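Local coordinates for nitronate monooxygenase family protein (Pseudomonas aeruginosa, PDB 4QIT) that uses flavin mononucleotide and molecular oxygen to oxidise alkyl nitronates, with the toxin propionate 3-nitronate as its best and presumed physiological substrate, at residues 56-59 and 60-64. The protein carries 1 engineered substitution. Residues are numbered along the deposited sequence; the frame is centred on the assembly and turned at random.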
loop_
_atom_site.group_PDB
_atom_site.type_symbol
_atom_site.label_atom_id
_atom_site.label_comp_id
_atom_site.label_asym_id
_atom_site.label_seq_id
_atom_site.Cartn_x
_atom_site.Cartn_y
_atom_site.Cartn_z
ATOM N N LYS A 56 15.868 1.501 -33.353
ATOM C CA LYS A 56 16.215 0.381 -32.481
ATOM C C LYS A 56 14.941 -0.212 -31.882
ATOM O O LYS A 56 14.797 -1.435 -31.789
ATOM C CB LYS A 56 17.179 0.819 -31.375
ATOM C CG LYS A 56 17.437 -0.250 -30.316
ATOM C CD LYS A 56 17.992 -1.533 -30.931
ATOM C CE LYS A 56 18.044 -2.666 -29.913
ATOM N NZ LYS A 56 18.851 -2.306 -28.716
ATOM N N GLY A 57 14.015 0.661 -31.489
ATOM C CA GLY A 57 12.706 0.228 -31.032
ATOM C C GLY A 57 12.019 -0.597 -32.105
ATOM O O GLY A 57 11.424 -1.641 -31.817
ATOM N N ARG A 58 12.115 -0.134 -33.350
ATOM C CA ARG A 58 11.533 -0.857 -34.470
ATOM C C ARG A 58 12.111 -2.263 -34.561
ATOM O O ARG A 58 11.367 -3.227 -34.750
ATOM C CB ARG A 58 11.777 -0.106 -35.789
ATOM C CG ARG A 58 10.940 -0.637 -36.949
ATOM C CD ARG A 58 11.416 -0.107 -38.300
ATOM N NE ARG A 58 11.389 1.353 -38.385
ATOM C CZ ARG A 58 10.309 2.066 -38.690
ATOM N NH1 ARG A 58 9.151 1.459 -38.904
ATOM N NH2 ARG A 58 10.377 3.391 -38.761
ATOM N N ALA A 59 13.430 -2.378 -34.420
ATOM C CA ALA A 59 14.094 -3.671 -34.526
ATOM C C ALA A 59 13.641 -4.617 -33.422
ATOM O O ALA A 59 13.458 -5.814 -33.658
ATOM C CB ALA A 59 15.591 -3.501 -34.493
ATOM N N LEU A 60 13.470 -4.075 -32.219
ATOM C CA LEU A 60 12.992 -4.854 -31.082
ATOM C C LEU A 60 11.581 -5.395 -31.302
ATOM O O LEU A 60 11.285 -6.539 -30.958
ATOM C CB LEU A 60 13.038 -4.011 -29.804
ATOM C CG LEU A 60 14.438 -3.799 -29.228
ATOM C CD1 LEU A 60 14.410 -2.730 -28.156
ATOM C CD2 LEU A 60 14.995 -5.108 -28.668
ATOM N N ILE A 61 10.708 -4.567 -31.871
ATOM C CA ILE A 61 9.346 -4.987 -32.179
ATOM C C ILE A 61 9.383 -6.118 -33.209
ATOM O O ILE A 61 8.669 -7.120 -33.091
ATOM C CB ILE A 61 8.507 -3.799 -32.696
ATOM C CG1 ILE A 61 8.272 -2.792 -31.568
ATOM C CG2 ILE A 61 7.172 -4.254 -33.272
ATOM C CD1 ILE A 61 7.649 -1.489 -32.034
ATOM N N ARG A 62 10.252 -5.975 -34.203
ATOM C CA ARG A 62 10.376 -7.003 -35.222
ATOM C C ARG A 62 10.961 -8.290 -34.657
ATOM O O ARG A 62 10.586 -9.383 -35.089
ATOM C CB ARG A 62 11.180 -6.479 -36.410
ATOM C CG ARG A 62 10.428 -5.380 -37.129
ATOM C CD ARG A 62 11.116 -4.908 -38.386
ATOM N NE ARG A 62 10.300 -3.899 -39.055
ATOM C CZ ARG A 62 10.550 -3.416 -40.268
ATOM N NH1 ARG A 62 11.594 -3.856 -40.956
ATOM N NH2 ARG A 62 9.749 -2.497 -40.791
ATOM N N GLU A 63 11.852 -8.175 -33.675
ATOM C CA GLU A 63 12.381 -9.373 -33.028
ATOM C C GLU A 63 11.268 -10.165 -32.343
ATOM O O GLU A 63 11.222 -11.396 -32.441
ATOM C CB GLU A 63 13.484 -9.028 -32.021
ATOM C CG GLU A 63 14.793 -8.575 -32.662
ATOM C CD GLU A 63 15.896 -8.326 -31.643
ATOM O OE1 GLU A 63 16.844 -7.572 -31.966
ATOM O OE2 GLU A 63 15.822 -8.883 -30.525
ATOM N N VAL A 64 10.383 -9.469 -31.635
ATOM C CA VAL A 64 9.252 -10.139 -30.992
ATOM C C VAL A 64 8.400 -10.871 -32.031
ATOM O O VAL A 64 8.036 -12.030 -31.834
ATOM C CB VAL A 64 8.370 -9.153 -30.193
ATOM C CG1 VAL A 64 7.259 -9.890 -29.472
ATOM C CG2 VAL A 64 9.221 -8.372 -29.186
#
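Lys56 to Ala59 accept backbone hydrogen bonds from Leu60 to Glu63 in a regular i to i+4 ladder, two turns of the helix 54-65. This helix is the crossover of a beta-alpha-beta unit of the TIM barrel, running between strands 45-48 and 72-77. The amide N of Leu60 lies 3.0 Å from Lys56 O, and the last rung, Glu63 N to Ala59 O, measures 2.9 Å with an N-H...O angle of 146°, more bent than the other three.

Two i to i+4 side-chain pairs ride on these turns. Lys56 bends at chi2 (58°) and again at chi4, which curls its aliphatic end back over Leu60 and sets CE 3.8 Å from Leu60 CG. Leu60 also rests on Pro32 and Ile47, while Ile61 turns to Phe72 and Val74 of the neighbouring strand and to Met127 of helix 124-131, packing the helix against strands 45-48 and 72-77 on the outside of the barrel; the side chain of Leu60 lies about 11 Å from the bound flavin mononucleotide.

Further round the helix, Arg58 and Arg62 run side by side in the same direction, their guanidinium planes 72° apart. The like charges come within 4.4 Å at Arg58 NH1 and Arg62 NH2, a closeness probably offset by Glu131, whose OE2 makes salt bridges to both nitrogens. Glu55 and Glu130 take the remaining nitrogens of Arg58, NE and NH2 respectively. The extended chain of Arg62 leaves one guanidinium face to its neighbour: Arg58 CD sits 3.7 Å above that plane, displaced toward the rim and 3.8 Å from Arg62 NH2.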